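Local structure of hypothetical protein TT1465 (Thermus thermophilus, 1WEK) at residues G97-L102 / P110-A115; G44-G49 / G79-V84; L22-E27 / F121-V126. The protein is of unknown function but belongs to the SLOG clan, with a Rossmann-like alpha/beta fold built round a parallel sheet, and assembles as six chains. All blocks are in the same frame, centred on the assembly; numbering follows the deposited sequence.

In the fold
Contacts 1 and 2 lie within the alpha/beta core, and contact 3 joins that core to the long helix 17-34, near the start of the chain. Contact 1 is polar and partly buried. It pairs strand 95-100 with strand 114-118, the outermost strand on that side of the sheet within the chain. Contact 2 is buried and mixes backbone with apolar side chains. Its glycines let loop 44-49 and helix 79-90 come close, and a phosphate lies at its margin. Contact 3 is also buried but apolar, built by side chains of two helices. Contact 1 touches each of the others: Glu82 meets Tyr111, and Arg124 reaches Leu98 O. Contacts 2 and 3 do not touch.

Contact 1: residues G97-L102 / P110-A115; sequences GLNIEL and PYQTHA
The amide end of Gln112 lies against Gly97 and meets the amide of Asn99 tip to tip. Gln112 NE2 comes within 3.3 Å of Gly97 CA, where any side chain at Gly97 would point. The same nitrogen donates to Asn99 OD1 at 3.0 Å. This bond is nearly straight (164°) and lies in the carbonyl plane, on a lone pair of OD1. Asn99 ND2 returns a bond to Gln112 OE1 at 3.1 Å, straighter still at 172°, though the donor is tilted a little from that carbonyl plane. The two amide planes are only 17° apart, so the pair closes a nearly flat ring of two hydrogen bonds. Each amide thereby fixes the rotation of the other. The Gln112 chain is extended beyond CG, which carries its amide across to Asn99.

The backbones meet as neighbours in the parallel sheet of a Rossmann-like fold. Gly97 N donates to His114 O at 3.0 Å, and Gly97 pairs with Ala115, their CA atoms 4.9 Å apart. Further backbone bonds, between Gly97 and Leu116 and between Asn99 and Leu118, continue the pairing. No helix lies between the segments, so these parallel strands lack the usual beta-alpha-beta crossover. The amide pair ties strand 95-100 to the residues leading into strand 114-118. Ala115 CB sits beside Asn99 OD1 at 4.0 Å. Leu98 points away from Gln112 and packs on Leu127 and Phe128 of helix 121-130. Past the strand, Glu101 O accepts a hydrogen bond from Lys159 of a second subunit.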
loop_
_atom_site.group_PDB
_atom_site.type_symbol
_atom_site.label_atom_id
_atom_site.label_comp_id
_atom_site.label_asym_id
_atom_site.label_seq_id
_atom_site.Cartn_x
_atom_site.Cartn_y
_atom_site.Cartn_z
ATOM N N GLY A 97 -6.333 -9.508 25.371
ATOM C CA GLY A 97 -5.457 -10.630 25.112
ATOM C C GLY A 97 -4.867 -10.470 23.728
ATOM O O GLY A 97 -5.598 -10.230 22.766
ATOM N N LEU A 98 -3.547 -10.564 23.630
ATOM C CA LEU A 98 -2.869 -10.453 22.340
ATOM C C LEU A 98 -2.422 -11.882 22.037
ATOM O O LEU A 98 -1.241 -12.216 22.119
ATOM C CB LEU A 98 -1.666 -9.511 22.454
ATOM C CG LEU A 98 -1.906 -8.069 22.936
ATOM C CD1 LEU A 98 -0.577 -7.329 23.036
ATOM C CD2 LEU A 98 -2.831 -7.352 21.967
ATOM N N ASN A 99 -3.393 -12.719 21.689
ATOM C CA ASN A 99 -3.167 -14.132 21.422
ATOM C C ASN A 99 -2.235 -14.408 20.259
ATOM O O ASN A 99 -2.354 -13.817 19.184
ATOM C CB ASN A 99 -4.518 -14.829 21.216
ATOM C CG ASN A 99 -5.528 -14.454 22.293
ATOM O OD1 ASN A 99 -6.227 -13.450 22.172
ATOM N ND2 ASN A 99 -5.581 -15.237 23.366
ATOM N N ILE A 100 -1.297 -15.317 20.484
ATOM C CA ILE A 100 -0.331 -15.660 19.462
ATOM C C ILE A 100 -0.665 -17.024 18.863
ATOM O O ILE A 100 -0.941 -17.972 19.589
ATOM C CB ILE A 100 1.082 -15.692 20.055
ATOM C CG1 ILE A 100 2.096 -16.021 18.964
ATOM C CG2 ILE A 100 1.135 -16.690 21.191
ATOM C CD1 ILE A 100 2.255 -14.929 17.925
ATOM N N GLU A 101 -0.659 -17.115 17.537
ATOM C CA GLU A 101 -0.959 -18.375 16.870
ATOM C C GLU A 101 0.296 -19.245 16.805
ATOM O O GLU A 101 1.282 -18.873 16.164
ATOM C CB GLU A 101 -1.495 -18.095 15.469
ATOM C CG GLU A 101 -2.517 -16.958 15.472
ATOM C CD GLU A 101 -3.281 -16.826 14.168
ATOM O OE1 GLU A 101 -3.989 -17.790 13.797
ATOM O OE2 GLU A 101 -3.178 -15.762 13.521
ATOM N N LEU A 102 0.248 -20.401 17.469
ATOM C CA LEU A 102 1.379 -21.320 17.517
ATOM C C LEU A 102 1.097 -22.699 16.936
ATOM O O LEU A 102 -0.049 -23.160 16.916
ATOM C CB LEU A 102 1.864 -21.501 18.960
ATOM C CG LEU A 102 2.361 -20.291 19.760
ATOM C CD1 LEU A 102 2.894 -20.760 21.130
ATOM C CD2 LEU A 102 3.446 -19.581 18.981
ATOM N N PRO A 110 -10.842 -17.577 28.508
ATOM C CA PRO A 110 -12.140 -16.944 28.263
ATOM C C PRO A 110 -12.376 -15.638 29.002
ATOM O O PRO A 110 -13.527 -15.206 29.141
ATOM C CB PRO A 110 -13.142 -18.010 28.711
ATOM C CG PRO A 110 -12.297 -19.225 29.109
ATOM C CD PRO A 110 -10.968 -18.665 29.483
ATOM N N TYR A 111 -11.311 -14.997 29.464
ATOM C CA TYR A 111 -11.481 -13.770 30.224
ATOM C C TYR A 111 -10.975 -12.529 29.523
ATOM O O TYR A 111 -10.357 -11.668 30.140
ATOM C CB TYR A 111 -10.800 -13.917 31.583
ATOM C CG TYR A 111 -11.207 -15.175 32.300
ATOM C CD1 TYR A 111 -10.298 -16.211 32.504
ATOM C CD2 TYR A 111 -12.516 -15.350 32.746
ATOM C CE1 TYR A 111 -10.669 -17.381 33.129
ATOM C CE2 TYR A 111 -12.909 -16.539 33.378
ATOM C CZ TYR A 111 -11.986 -17.544 33.567
ATOM O OH TYR A 111 -12.373 -18.707 34.214
ATOM N N GLN A 112 -11.256 -12.421 28.233
ATOM C CA GLN A 112 -10.797 -11.267 27.488
ATOM C C GLN A 112 -11.942 -10.370 27.016
ATOM O O GLN A 112 -12.837 -10.821 26.315
ATOM C CB GLN A 112 -9.971 -11.740 26.290
ATOM C CG GLN A 112 -8.795 -12.660 26.668
ATOM C CD GLN A 112 -8.109 -13.270 25.448
ATOM O OE1 GLN A 112 -7.654 -14.421 25.479
ATOM N NE2 GLN A 112 -8.028 -12.499 24.371
ATOM N N THR A 113 -11.916 -9.105 27.417
ATOM C CA THR A 113 -12.926 -8.141 26.994
ATOM C C THR A 113 -12.661 -7.758 25.537
ATOM O O THR A 113 -13.555 -7.295 24.829
ATOM C CB THR A 113 -12.878 -6.874 27.878
ATOM O OG1 THR A 113 -13.540 -7.146 29.121
ATOM C CG2 THR A 113 -13.566 -5.707 27.204
ATOM N N HIS A 114 -11.421 -7.958 25.102
ATOM C CA HIS A 114 -10.995 -7.657 23.740
ATOM C C HIS A 114 -9.915 -8.667 23.377
ATOM O O HIS A 114 -8.859 -8.700 24.006
ATOM C CB HIS A 114 -10.406 -6.250 23.661
ATOM C CG HIS A 114 -11.397 -5.157 23.922
ATOM N ND1 HIS A 114 -12.299 -4.724 22.971
ATOM C CD2 HIS A 114 -11.623 -4.406 25.027
ATOM C CE1 HIS A 114 -13.036 -3.752 23.481
ATOM N NE2 HIS A 114 -12.647 -3.541 24.726
ATOM N N ALA A 115 -10.182 -9.488 22.368
ATOM C CA ALA A 115 -9.239 -10.506 21.943
ATOM C C ALA A 115 -8.740 -10.305 20.515
ATOM O O ALA A 115 -9.517 -10.129 19.577
ATOM C CB ALA A 115 -9.877 -11.880 22.077
#

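Contact 2: residues G44-G49 / G79-V84; sequences GSARFG and GVMEAV. With PO4 (phosphate ion), chain G.
Val80, Gly79 and Met81, of segment 79-84, pack against the loop that follows strand 39-43. Val80 N donates to Ser45 O at 2.7 Å, with an angle of 156° at the hydrogen. Its side chain points into the loop. CB rests on Gly44 CA at 3.6 Å, and CG2 lies against the backbone N of Ser45. Gly44 has no side chain to hold Val80 off. Gly79 adopts a positive phi, and its CA makes CA-H...O contacts with Ser45 O and with Phe48 O, the latter at 3.2 Å. Met81 is a selenomethionine. Its chain bends at chi3 (-84°), bringing CE to 3.3 Å from Ala46 CB, a tight fit.

Within the loop, Ser45 OG accepts from Arg47 N at 2.9 Å and forms an ST turn. Ala46 N donates to phosphate O2 at 2.9 Å, almost straight (173°). Gly141 N, Gly143 N and Thr144 OG1 also hydrogen-bond this ion, which probably came from the crystallisation liquor. The backbone bond and close glycine packing tie the loop to the helix and probably help to place Ala46 N, consistent with a pocket suited to anions.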
loop_
_atom_site.group_PDB
_atom_site.type_symbol
_atom_site.label_atom_id
_atom_site.label_comp_id
_atom_site.label_asym_id
_atom_site.label_seq_id
_atom_site.Cartn_x
_atom_site.Cartn_y
_atom_site.Cartn_z
ATOM N N GLY A 44 3.414 -13.451 32.536
ATOM C CA GLY A 44 3.627 -14.524 33.485
ATOM C C GLY A 44 3.580 -15.867 32.787
ATOM O O GLY A 44 3.143 -15.956 31.638
ATOM N N SER A 45 4.031 -16.901 33.491
ATOM C CA SER A 45 4.064 -18.269 32.990
ATOM C C SER A 45 2.760 -18.812 32.429
ATOM O O SER A 45 1.700 -18.716 33.060
ATOM C CB SER A 45 4.517 -19.209 34.104
ATOM O OG SER A 45 4.299 -20.572 33.767
ATOM N N ALA A 46 2.857 -19.421 31.251
ATOM C CA ALA A 46 1.706 -20.047 30.614
ATOM C C ALA A 46 1.479 -21.442 31.208
ATOM O O ALA A 46 0.498 -22.111 30.864
ATOM C CB ALA A 46 1.950 -20.178 29.129
ATOM N N ARG A 47 2.370 -21.871 32.104
ATOM C CA ARG A 47 2.296 -23.211 32.696
ATOM C C ARG A 47 1.885 -23.315 34.164
ATOM O O ARG A 47 1.518 -24.396 34.621
ATOM C CB ARG A 47 3.642 -23.927 32.498
ATOM C CG ARG A 47 4.139 -23.837 31.065
ATOM C CD ARG A 47 5.438 -24.585 30.810
ATOM N NE ARG A 47 5.945 -24.244 29.485
ATOM C CZ ARG A 47 6.809 -24.970 28.787
ATOM N NH1 ARG A 47 7.283 -26.101 29.280
ATOM N NH2 ARG A 47 7.181 -24.565 27.585
ATOM N N PHE A 48 1.954 -22.216 34.905
ATOM C CA PHE A 48 1.576 -22.230 36.316
ATOM C C PHE A 48 0.061 -21.994 36.416
ATOM O O PHE A 48 -0.412 -20.865 36.287
ATOM C CB PHE A 48 2.340 -21.134 37.076
ATOM C CG PHE A 48 3.841 -21.291 37.040
ATOM C CD1 PHE A 48 4.673 -20.217 37.358
ATOM C CD2 PHE A 48 4.425 -22.512 36.705
ATOM C CE1 PHE A 48 6.053 -20.354 37.342
ATOM C CE2 PHE A 48 5.816 -22.665 36.684
ATOM C CZ PHE A 48 6.634 -21.579 37.004
ATOM N N GLY A 49 -0.697 -23.064 36.640
ATOM C CA GLY A 49 -2.143 -22.941 36.720
ATOM C C GLY A 49 -2.764 -22.635 38.076
ATOM O O GLY A 49 -2.078 -22.302 39.038
ATOM N N GLY A 79 -2.230 -20.239 32.244
ATOM C CA GLY A 79 -1.425 -19.892 33.405
ATOM C C GLY A 79 -1.651 -18.520 34.002
ATOM O O GLY A 79 -2.787 -18.093 34.209
ATOM N N VAL A 80 -0.554 -17.827 34.288
ATOM C CA VAL A 80 -0.619 -16.515 34.888
ATOM C C VAL A 80 -1.338 -15.494 34.021
ATOM O O VAL A 80 -1.943 -14.550 34.538
ATOM C CB VAL A 80 0.784 -15.981 35.222
ATOM C CG1 VAL A 80 0.664 -14.631 35.926
ATOM C CG2 VAL A 80 1.509 -16.962 36.118
HETATM N N MSE A 81 -1.274 -15.663 32.706
HETATM C CA MSE A 81 -1.943 -14.707 31.848
HETATM C C MSE A 81 -3.433 -14.873 32.096
HETATM O O MSE A 81 -4.143 -13.898 32.324
HETATM C CB MSE A 81 -1.580 -14.944 30.378
HETATM C CG MSE A 81 -0.096 -14.692 30.072
HETATM SE SE MSE A 81 0.423 -15.276 28.278
HETATM C CE MSE A 81 0.730 -17.146 28.691
ATOM N N GLU A 82 -3.897 -16.116 32.094
ATOM C CA GLU A 82 -5.298 -16.383 32.338
ATOM C C GLU A 82 -5.724 -15.765 33.672
ATOM O O GLU A 82 -6.684 -15.000 33.727
ATOM C CB GLU A 82 -5.554 -17.888 32.345
ATOM C CG GLU A 82 -6.988 -18.263 32.671
ATOM C CD GLU A 82 -7.351 -19.643 32.159
ATOM O OE1 GLU A 82 -8.550 -19.977 32.167
ATOM O OE2 GLU A 82 -6.442 -20.396 31.746
ATOM N N ALA A 83 -4.994 -16.077 34.743
ATOM C CA ALA A 83 -5.323 -15.533 36.053
ATOM C C ALA A 83 -5.396 -14.008 36.017
ATOM O O ALA A 83 -6.309 -13.414 36.598
ATOM C CB ALA A 83 -4.300 -15.979 37.087
ATOM N N VAL A 84 -4.433 -13.371 35.346
ATOM C CA VAL A 84 -4.435 -11.913 35.267
ATOM C C VAL A 84 -5.653 -11.382 34.511
ATOM O O VAL A 84 -6.247 -10.402 34.932
ATOM C CB VAL A 84 -3.171 -11.363 34.578
ATOM C CG1 VAL A 84 -3.302 -9.838 34.417
ATOM C CG2 VAL A 84 -1.927 -11.717 35.392
HETATM P P PO4 G . 6.215 -18.355 29.096
HETATM O O1 PO4 G . 6.876 -17.452 30.078
HETATM O O2 PO4 G . 5.353 -19.332 29.813
HETATM O O3 PO4 G . 7.255 -19.082 28.322
HETATM O O4 PO4 G . 5.376 -17.550 28.169
#

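Contact 3: residues L22-E27 / F121-V126; sequences LAEFVE and FFVRKV
Phe25 packs closely on Val123 and Val126, and this is the tight part of the contact. Val123 CG2 sits over one face of the Phe25 ring in a CH-pi contact, 4.1 Å from the ring centroid and 14° off its normal. Val123 CG1 touches Phe25 CD2 at 3.8 Å. Val126 comes from another direction: its CB lies at the ring edge, 3.8 Å from Phe25 CE2. The Phe25 ring is thus held on a face and along its rim.

The rest is looser. Phe122 turns an edge to Phe25 CZ, with Phe122 CD1 4.1 Å from it, and little of Phe122 is buried by this contact. Glu24 is extended beyond CG, and its OE2 merely brushes Val123 CG2 at 3.8 Å. The firm polar partner of Glu24 is the backbone N of Arg119, which donates to OE1.

The segments 22-27 and 121-126 run nearly parallel, crossing at -16° with their axes 10.0 Å apart at closest approach. Glu24 and Val123 both reach Leu118 of strand 114-118. Phe122 and Val126 also pack against Val126 and Phe122 of a second subunit, and Ala23 of helix 17-34 meets Ala23 of a third.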
loop_
_atom_site.group_PDB
_atom_site.type_symbol
_atom_site.label_atom_id
_atom_site.label_comp_id
_atom_site.label_asym_id
_atom_site.label_seq_id
_atom_site.Cartn_x
_atom_site.Cartn_y
_atom_site.Cartn_z
ATOM N N LEU A 22 0.814 -6.194 7.956
ATOM C CA LEU A 22 0.254 -4.849 7.964
ATOM C C LEU A 22 -1.169 -4.841 8.524
ATOM O O LEU A 22 -1.548 -3.944 9.283
ATOM C CB LEU A 22 0.236 -4.260 6.544
ATOM C CG LEU A 22 1.578 -3.678 6.082
ATOM C CD1 LEU A 22 1.478 -3.184 4.644
ATOM C CD2 LEU A 22 1.963 -2.551 7.015
ATOM N N ALA A 23 -1.952 -5.833 8.115
ATOM C CA ALA A 23 -3.330 -5.976 8.565
ATOM C C ALA A 23 -3.365 -6.120 10.085
ATOM O O ALA A 23 -4.225 -5.548 10.747
ATOM C CB ALA A 23 -3.973 -7.202 7.903
ATOM N N GLU A 24 -2.420 -6.879 10.632
ATOM C CA GLU A 24 -2.362 -7.091 12.077
ATOM C C GLU A 24 -1.965 -5.821 12.823
ATOM O O GLU A 24 -2.516 -5.535 13.882
ATOM C CB GLU A 24 -1.417 -8.253 12.411
ATOM C CG GLU A 24 -1.939 -9.611 11.938
ATOM C CD GLU A 24 -1.009 -10.770 12.279
ATOM O OE1 GLU A 24 -1.379 -11.938 12.012
ATOM O OE2 GLU A 24 0.092 -10.522 12.815
ATOM N N PHE A 25 -1.022 -5.059 12.274
ATOM C CA PHE A 25 -0.598 -3.798 12.883
ATOM C C PHE A 25 -1.773 -2.819 12.862
ATOM O O PHE A 25 -2.138 -2.238 13.883
ATOM C CB PHE A 25 0.558 -3.175 12.089
ATOM C CG PHE A 25 1.919 -3.599 12.551
ATOM C CD1 PHE A 25 2.896 -3.974 11.625
ATOM C CD2 PHE A 25 2.236 -3.614 13.911
ATOM C CE1 PHE A 25 4.174 -4.359 12.049
ATOM C CE2 PHE A 25 3.515 -4.001 14.346
ATOM C CZ PHE A 25 4.481 -4.372 13.419
ATOM N N VAL A 26 -2.358 -2.641 11.680
ATOM C CA VAL A 26 -3.474 -1.725 11.515
ATOM C C VAL A 26 -4.653 -2.089 12.402
ATOM O O VAL A 26 -5.258 -1.219 13.032
ATOM C CB VAL A 26 -3.935 -1.665 10.037
ATOM C CG1 VAL A 26 -5.162 -0.774 9.911
ATOM C CG2 VAL A 26 -2.818 -1.091 9.174
ATOM N N GLU A 27 -4.985 -3.371 12.450
ATOM C CA GLU A 27 -6.095 -3.820 13.277
ATOM C C GLU A 27 -5.734 -3.592 14.737
ATOM O O GLU A 27 -6.554 -3.117 15.528
ATOM C CB GLU A 27 -6.377 -5.301 13.043
ATOM C CG GLU A 27 -7.644 -5.777 13.738
ATOM C CD GLU A 27 -7.823 -7.279 13.681
ATOM O OE1 GLU A 27 -8.747 -7.790 14.355
ATOM O OE2 GLU A 27 -7.041 -7.948 12.964
ATOM N N PHE A 121 4.995 -12.851 16.514
ATOM C CA PHE A 121 5.457 -12.391 17.819
ATOM C C PHE A 121 5.812 -10.901 17.781
ATOM O O PHE A 121 5.416 -10.149 18.673
ATOM C CB PHE A 121 6.686 -13.188 18.285
ATOM C CG PHE A 121 6.352 -14.467 19.019
ATOM C CD1 PHE A 121 6.540 -15.705 18.416
ATOM C CD2 PHE A 121 5.844 -14.429 20.306
ATOM C CE1 PHE A 121 6.225 -16.881 19.083
ATOM C CE2 PHE A 121 5.525 -15.608 20.986
ATOM C CZ PHE A 121 5.717 -16.835 20.371
ATOM N N PHE A 122 6.549 -10.470 16.754
ATOM C CA PHE A 122 6.935 -9.065 16.692
ATOM C C PHE A 122 5.739 -8.095 16.677
ATOM O O PHE A 122 5.770 -7.077 17.362
ATOM C CB PHE A 122 7.910 -8.799 15.524
ATOM C CG PHE A 122 7.314 -8.942 14.144
ATOM C CD1 PHE A 122 6.611 -7.893 13.560
ATOM C CD2 PHE A 122 7.525 -10.097 13.396
ATOM C CE1 PHE A 122 6.133 -7.991 12.247
ATOM C CE2 PHE A 122 7.054 -10.205 12.091
ATOM C CZ PHE A 122 6.357 -9.149 11.510
ATOM N N VAL A 123 4.681 -8.400 15.933
ATOM C CA VAL A 123 3.516 -7.502 15.944
ATOM C C VAL A 123 2.957 -7.434 17.373
ATOM O O VAL A 123 2.697 -6.366 17.908
ATOM C CB VAL A 123 2.392 -7.994 15.011
ATOM C CG1 VAL A 123 1.171 -7.076 15.151
ATOM C CG2 VAL A 123 2.887 -8.006 13.562
ATOM N N ARG A 124 2.798 -8.595 17.989
ATOM C CA ARG A 124 2.288 -8.683 19.350
ATOM C C ARG A 124 3.148 -7.883 20.344
ATOM O O ARG A 124 2.611 -7.186 21.216
ATOM C CB ARG A 124 2.217 -10.156 19.743
ATOM C CG ARG A 124 2.007 -10.412 21.199
ATOM C CD ARG A 124 1.567 -11.835 21.411
ATOM N NE ARG A 124 2.438 -12.550 22.324
ATOM C CZ ARG A 124 2.037 -13.551 23.095
ATOM N NH1 ARG A 124 0.775 -13.946 23.069
ATOM N NH2 ARG A 124 2.907 -14.176 23.870
ATOM N N LYS A 125 4.474 -7.966 20.199
ATOM C CA LYS A 125 5.401 -7.248 21.076
ATOM C C LYS A 125 5.251 -5.739 20.924
ATOM O O LYS A 125 5.442 -5.002 21.887
ATOM C CB LYS A 125 6.858 -7.595 20.752
ATOM C CG LYS A 125 7.253 -9.057 20.889
ATOM C CD LYS A 125 7.909 -9.331 22.233
ATOM C CE LYS A 125 8.854 -10.521 22.135
ATOM N NZ LYS A 125 9.887 -10.286 21.083
ATOM N N VAL A 126 4.942 -5.281 19.710
ATOM C CA VAL A 126 4.772 -3.867 19.450
ATOM C C VAL A 126 3.498 -3.387 20.148
ATOM O O VAL A 126 3.499 -2.342 20.804
ATOM C CB VAL A 126 4.670 -3.569 17.922
ATOM C CG1 VAL A 126 4.105 -2.164 17.698
ATOM C CG2 VAL A 126 6.050 -3.668 17.256
#